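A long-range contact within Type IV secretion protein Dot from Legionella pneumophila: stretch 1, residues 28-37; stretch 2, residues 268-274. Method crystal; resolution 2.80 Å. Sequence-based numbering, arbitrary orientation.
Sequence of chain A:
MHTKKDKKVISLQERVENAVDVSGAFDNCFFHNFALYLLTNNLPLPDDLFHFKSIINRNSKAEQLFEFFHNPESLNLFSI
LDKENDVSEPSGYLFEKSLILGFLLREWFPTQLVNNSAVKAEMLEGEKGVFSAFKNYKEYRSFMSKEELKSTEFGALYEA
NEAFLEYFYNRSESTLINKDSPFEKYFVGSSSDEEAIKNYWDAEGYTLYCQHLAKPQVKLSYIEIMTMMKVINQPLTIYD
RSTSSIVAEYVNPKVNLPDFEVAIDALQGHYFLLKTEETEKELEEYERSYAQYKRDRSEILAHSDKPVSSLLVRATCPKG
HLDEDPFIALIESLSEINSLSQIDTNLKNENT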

ATOM      1  N   ASN A  28      -1.693   2.680   6.465  1.00 79.35           N
ATOM      2  CA  ASN A  28      -2.576   2.778   5.305  1.00 82.52           C
ATOM      3  C   ASN A  28      -2.678   4.218   4.798  1.00 84.02           C
ATOM      4  O   ASN A  28      -3.682   4.612   4.209  1.00 86.03           O
ATOM      5  N   CYS A  29      -1.618   4.998   4.993  1.00 81.63           N
ATOM      6  CA  CYS A  29      -1.674   6.436   4.758  1.00 84.46           C
ATOM      7  C   CYS A  29      -1.997   6.757   3.296  1.00 85.80           C
ATOM      8  O   CYS A  29      -2.756   7.695   3.023  1.00 86.85           O
ATOM      9  N   PHE A  30      -1.457   5.976   2.340  1.00 79.05           N
ATOM     10  CA  PHE A  30      -1.794   6.198   0.945  1.00 80.71           C
ATOM     11  C   PHE A  30      -3.225   5.780   0.651  1.00 83.70           C
ATOM     12  O   PHE A  30      -3.928   6.457  -0.105  1.00 85.69           O
ATOM     13  N   PHE A  31      -3.644   4.625   1.172  1.00 82.42           N
ATOM     14  CA  PHE A  31      -5.013   4.197   0.949  1.00 83.44           C
ATOM     15  C   PHE A  31      -5.993   5.180   1.568  1.00 83.39           C
ATOM     16  O   PHE A  31      -7.072   5.417   1.012  1.00 84.09           O
ATOM     17  N   HIS A  32      -5.623   5.788   2.696  1.00 84.57           N
ATOM     18  CA  HIS A  32      -6.455   6.846   3.251  1.00 85.87           C
ATOM     19  C   HIS A  32      -6.532   8.028   2.290  1.00 86.82           C
ATOM     20  O   HIS A  32      -7.605   8.610   2.106  1.00 87.61           O
ATOM     21  N   ASN A  33      -5.407   8.384   1.656  1.00 84.62           N
ATOM     22  CA  ASN A  33      -5.418   9.418   0.620  1.00 85.55           C
ATOM     23  C   ASN A  33      -6.332   9.029  -0.537  1.00 87.71           C
ATOM     24  O   ASN A  33      -7.147   9.834  -1.002  1.00 89.33           O
ATOM     25  N   PHE A  34      -6.190   7.798  -1.035  1.00 84.50           N
ATOM     26  CA  PHE A  34      -7.065   7.340  -2.107  1.00 85.71           C
ATOM     27  C   PHE A  34      -8.510   7.257  -1.646  1.00 87.08           C
ATOM     28  O   PHE A  34      -9.429   7.520  -2.431  1.00 88.53           O
ATOM     29  N   ALA A  35      -8.729   6.906  -0.377  1.00 89.26           N
ATOM     30  CA  ALA A  35     -10.085   6.801   0.143  1.00 89.06           C
ATOM     31  C   ALA A  35     -10.789   8.150   0.104  1.00 90.63           C
ATOM     32  O   ALA A  35     -11.840   8.298  -0.530  1.00 92.27           O
ATOM     33  N   LEU A  36     -10.214   9.160   0.763  1.00 90.04           N
ATOM     34  CA  LEU A  36     -10.892  10.449   0.816  1.00 90.62           C
ATOM     35  C   LEU A  36     -10.918  11.137  -0.543  1.00 92.89           C
ATOM     36  O   LEU A  36     -11.784  11.986  -0.771  1.00 94.35           O
ATOM     37  N   TYR A  37     -10.016  10.771  -1.457  1.00 91.25           N
ATOM     38  CA  TYR A  37     -10.145  11.229  -2.835  1.00 92.13           C
ATOM     39  C   TYR A  37     -11.399  10.667  -3.492  1.00 93.29           C
ATOM     40  O   TYR A  37     -12.048  11.356  -4.286  1.00 94.91           O
ATOM     41  N   GLN A 268       9.102  10.038   4.260  1.00105.76           N
ATOM     42  CA  GLN A 268       9.076   9.000   5.282  1.00103.97           C
ATOM     43  C   GLN A 268       7.891   8.066   5.077  1.00103.62           C
ATOM     44  O   GLN A 268       7.526   7.320   5.995  1.00104.47           O
ATOM     45  N   GLY A 269       7.293   8.087   3.884  1.00101.24           N
ATOM     46  CA  GLY A 269       6.111   7.295   3.624  1.00 98.50           C
ATOM     47  C   GLY A 269       4.817   7.954   4.029  1.00101.79           C
ATOM     48  O   GLY A 269       3.795   7.271   4.149  1.00100.58           O
ATOM     49  N   HIS A 270       4.831   9.265   4.254  1.00 94.42           N
ATOM     50  CA  HIS A 270       3.640  10.022   4.608  1.00 95.99           C
ATOM     51  C   HIS A 270       3.206  10.846   3.405  1.00 93.88           C
ATOM     52  O   HIS A 270       4.018  11.568   2.818  1.00 95.09           O
ATOM     53  N   TYR A 271       1.933  10.735   3.045  1.00 95.02           N
ATOM     54  CA  TYR A 271       1.385  11.369   1.855  1.00 92.64           C
ATOM     55  C   TYR A 271       0.383  12.443   2.255  1.00 94.05           C
ATOM     56  O   TYR A 271      -0.456  12.219   3.133  1.00 94.48           O
ATOM     57  N   PHE A 272       0.466  13.597   1.599  1.00 86.05           N
ATOM     58  CA  PHE A 272      -0.431  14.722   1.827  1.00 85.20           C
ATOM     59  C   PHE A 272      -1.285  14.899   0.578  1.00 83.34           C
ATOM     60  O   PHE A 272      -0.747  15.076  -0.518  1.00 83.42           O
ATOM     61  N   LEU A 273      -2.605  14.833   0.735  1.00 89.93           N
ATOM     62  CA  LEU A 273      -3.506  15.013  -0.396  1.00 88.62           C
ATOM     63  C   LEU A 273      -3.731  16.498  -0.654  1.00 91.95           C
ATOM     64  O   LEU A 273      -4.077  17.254   0.259  1.00 92.56           O
ATOM     65  N   LEU A 274      -3.533  16.913  -1.899  1.00 95.03           N
ATOM     66  CA  LEU A 274      -3.732  18.302  -2.268  1.00 98.06           C
ATOM     67  C   LEU A 274      -5.219  18.579  -2.452  1.00 98.62           C
ATOM     68  O   LEU A 274      -5.958  17.752  -2.995  1.00 97.20           O
TER

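The first turns of the helix beginning at Cys29 lie against a segment that leaves the turn at Gly269 and runs extended from His270 through the short strand 272-273. The register is set by CA pairs: Cys29 CA lies 6.4 Å from His270 CA, Phe30 CA lies 6.1 Å from Tyr271 CA, and Asn33 CA lies 6.0 Å from Leu273 CA. On the helix, Cys29, Asn33 and Leu36 direct their CA-to-CB bonds toward the segment, the spacing expected of one helical face, while Phe34 points away. The segment alternates as extended chains do: Tyr271 and Leu273 point toward the helix, His270, Phe272 and Leu274 away.

Cys29 takes chi1 171° (t), which carries its sulfur to the backbone of the segment. Tyr271 N donates to Cys29 SG at 3.3 Å with an N-H...S angle of 173°, so the thiol sulfur serves as acceptor for an amide that is almost perfectly aimed. The same sulfur approaches the His270 imidazole: Cys29 SG is 3.5 Å from His270 CD2, and it lies 4.2 Å from the centroid of the His270 ring on a line 43° off the ring normal, an oblique contact. Although the CA-to-CB bond of His270 points away, its chi1 of -142°, between wells, and chi2 of 127° leave CD2 within reach of the sulfur.

Asn33 adopts chi1 -83° (m) and chi2 -110°, an orientation that serves two carbonyls with one amide nitrogen. Asn33 ND2 donates to Cys29 O, one turn back, at 2.6 Å and 154°, and across the interface to Tyr271 O at 3.3 Å and 151°. Helix and segment are thus tied together through backbone groups of Tyr271 at both its N and its O. On the other side of the amide, Asn33 OD1 lies 3.1 Å from Leu273 N, but the angle is too poor for a hydrogen bond.

Tyr271, chi1 -63° (m) and chi2 75°, lays its ring beside Phe30, whose chi1 is 166° (t) and chi2 79°. Phe30 CB sits over one face of the tyrosine ring, 4.2 Å from Tyr271 CD1. The rings pair edge-to-face, Phe30 supplying the edge, with the Phe30 and Tyr271 centroids 5.8 Å apart and planes at 66°. Cys29 SG lies at the edge of the tyrosine ring, and the hydroxyl is hydrogen-bonded elsewhere in the structure.

Farther along, the contact turns apolar. Leu36, at chi1 41° and chi2 67° (both p), brings Leu36 CD1 to 3.7 Å from Leu273 CG. Leu273 answers with chi1 -178° (t) and an off-well chi2 of -91°.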

ATOM      1  CB  ASN A  28      -3.959   2.198   5.644  1.00 84.01           C
ATOM      2  CG  ASN A  28      -3.983   0.663   5.617  1.00 82.36           C
ATOM      3  OD1 ASN A  28      -3.173   0.043   4.931  1.00 81.67           O
ATOM      4  ND2 ASN A  28      -4.916   0.054   6.356  1.00 80.59           N
ATOM      5  CB  CYS A  29      -0.341   7.056   5.170  1.00 84.27           C
ATOM      6  SG  CYS A  29      -0.136   8.787   4.720  1.00 86.42           S
ATOM      7  CB  PHE A  30      -0.856   5.436   0.046  1.00 79.78           C
ATOM      8  CG  PHE A  30      -1.362   5.374  -1.367  1.00 82.80           C
ATOM      9  CD1 PHE A  30      -1.210   6.470  -2.196  1.00 84.10           C
ATOM     10  CD2 PHE A  30      -1.998   4.247  -1.874  1.00 84.48           C
ATOM     11  CE1 PHE A  30      -1.656   6.457  -3.474  1.00 86.32           C
ATOM     12  CE2 PHE A  30      -2.458   4.223  -3.163  1.00 86.83           C
ATOM     13  CZ  PHE A  30      -2.289   5.337  -3.969  1.00 88.23           C
ATOM     14  CB  PHE A  31      -5.215   2.796   1.506  1.00 83.02           C
ATOM     15  CG  PHE A  31      -4.445   1.747   0.782  1.00 83.11           C
ATOM     16  CD1 PHE A  31      -4.610   1.561  -0.581  1.00 85.53           C
ATOM     17  CD2 PHE A  31      -3.545   0.948   1.462  1.00 80.88           C
ATOM     18  CE1 PHE A  31      -3.894   0.584  -1.248  1.00 86.24           C
ATOM     19  CE2 PHE A  31      -2.825  -0.028   0.804  1.00 81.24           C
ATOM     20  CZ  PHE A  31      -3.000  -0.214  -0.552  1.00 84.33           C
ATOM     21  CB  HIS A  32      -5.921   7.278   4.617  1.00 84.67           C
ATOM     22  CG  HIS A  32      -5.956   6.199   5.654  1.00 83.17           C
ATOM     23  ND1 HIS A  32      -5.180   6.239   6.794  1.00 82.25           N
ATOM     24  CD2 HIS A  32      -6.666   5.048   5.725  1.00 82.71           C
ATOM     25  CE1 HIS A  32      -5.411   5.159   7.521  1.00 81.24           C
ATOM     26  NE2 HIS A  32      -6.307   4.419   6.894  1.00 81.78           N
ATOM     27  CB  ASN A  33      -3.999   9.665   0.101  1.00 84.57           C
ATOM     28  CG  ASN A  33      -3.202  10.610   0.978  1.00 84.48           C
ATOM     29  OD1 ASN A  33      -2.916  11.738   0.586  1.00 83.25           O
ATOM     30  ND2 ASN A  33      -2.812  10.141   2.157  1.00 84.10           N
ATOM     31  CB  PHE A  34      -6.602   5.978  -2.623  1.00 84.77           C
ATOM     32  CG  PHE A  34      -7.344   5.507  -3.839  1.00 87.03           C
ATOM     33  CD1 PHE A  34      -7.463   6.327  -4.947  1.00 88.42           C
ATOM     34  CD2 PHE A  34      -7.919   4.244  -3.877  1.00 86.37           C
ATOM     35  CE1 PHE A  34      -8.142   5.904  -6.070  1.00 90.73           C
ATOM     36  CE2 PHE A  34      -8.601   3.812  -4.999  1.00 88.41           C
ATOM     37  CZ  PHE A  34      -8.712   4.646  -6.097  1.00 91.06           C
ATOM     38  CB  ALA A  35     -10.058   6.243   1.566  1.00 86.97           C
ATOM     39  CB  LEU A  36     -10.263  11.354   1.884  1.00 88.98           C
ATOM     40  CG  LEU A  36      -8.754  11.453   2.105  1.00 86.54           C
ATOM     41  CD1 LEU A  36      -8.041  12.107   0.925  1.00 87.05           C
ATOM     42  CD2 LEU A  36      -8.454  12.179   3.414  1.00 85.01           C
ATOM     43  CB  TYR A  37      -8.910  10.834  -3.646  1.00 91.68           C
ATOM     44  CG  TYR A  37      -9.090  10.990  -5.140  1.00 92.90           C
ATOM     45  CD1 TYR A  37      -8.997  12.238  -5.743  1.00 92.77           C
ATOM     46  CD2 TYR A  37      -9.355   9.891  -5.949  1.00 94.42           C
ATOM     47  CE1 TYR A  37      -9.160  12.388  -7.109  1.00 94.19           C
ATOM     48  CE2 TYR A  37      -9.522  10.031  -7.317  1.00 95.65           C
ATOM     49  CZ  TYR A  37      -9.424  11.283  -7.891  1.00 95.42           C
ATOM     50  OH  TYR A  37      -9.588  11.429  -9.252  1.00 96.12           O
ATOM     51  CB  GLN A 268       9.043   9.612   6.684  1.00105.80           C
ATOM     52  CG  GLN A 268      10.411  10.001   7.215  1.00105.76           C
ATOM     53  CD  GLN A 268      10.963  11.251   6.548  1.00106.15           C
ATOM     54  OE1 GLN A 268      12.075  11.247   6.017  1.00104.44           O
ATOM     55  NE2 GLN A 268      10.182  12.326   6.568  1.00107.40           N
ATOM     56  CB  HIS A 270       3.896  10.926   5.815  1.00 99.01           C
ATOM     57  CG  HIS A 270       2.737  11.016   6.761  1.00100.88           C
ATOM     58  ND1 HIS A 270       2.858  10.775   8.113  1.00102.40           N
ATOM     59  CD2 HIS A 270       1.434  11.320   6.549  1.00100.45           C
ATOM     60  CE1 HIS A 270       1.680  10.927   8.693  1.00102.70           C
ATOM     61  NE2 HIS A 270       0.799  11.257   7.767  1.00101.46           N
ATOM     62  CB  TYR A 271       0.716  10.337   0.944  1.00 87.00           C
ATOM     63  CG  TYR A 271       1.652   9.289   0.387  1.00 84.35           C
ATOM     64  CD1 TYR A 271       2.117   8.247   1.181  1.00 86.22           C
ATOM     65  CD2 TYR A 271       2.060   9.335  -0.936  1.00 80.99           C
ATOM     66  CE1 TYR A 271       2.967   7.290   0.674  1.00 82.98           C
ATOM     67  CE2 TYR A 271       2.907   8.381  -1.452  1.00 78.54           C
ATOM     68  CZ  TYR A 271       3.360   7.360  -0.646  1.00 79.14           C
ATOM     69  OH  TYR A 271       4.211   6.409  -1.168  1.00 75.26           O
ATOM     70  CB  PHE A 272       0.361  15.998   2.127  1.00 89.21           C
ATOM     71  CG  PHE A 272       1.312  15.885   3.303  1.00 91.93           C
ATOM     72  CD1 PHE A 272       2.518  15.208   3.188  1.00 91.49           C
ATOM     73  CD2 PHE A 272       1.016  16.498   4.512  1.00 93.27           C
ATOM     74  CE1 PHE A 272       3.395  15.117   4.261  1.00 92.98           C
ATOM     75  CE2 PHE A 272       1.891  16.416   5.588  1.00 94.27           C
ATOM     76  CZ  PHE A 272       3.084  15.721   5.460  1.00 94.33           C
ATOM     77  CB  LEU A 273      -4.832  14.298  -0.132  1.00 85.60           C
ATOM     78  CG  LEU A 273      -5.959  14.270  -1.175  1.00 83.69           C
ATOM     79  CD1 LEU A 273      -6.939  15.457  -1.017  1.00 86.76           C
ATOM     80  CD2 LEU A 273      -5.395  14.155  -2.604  1.00 83.10           C
ATOM     81  CB  LEU A 274      -2.958  18.624  -3.548  1.00 98.82           C
ATOM     82  CG  LEU A 274      -1.424  18.602  -3.448  1.00100.00           C
ATOM     83  CD1 LEU A 274      -0.797  19.607  -4.413  1.00101.77           C
ATOM     84  CD2 LEU A 274      -0.940  18.861  -2.024  1.00101.52           C
TER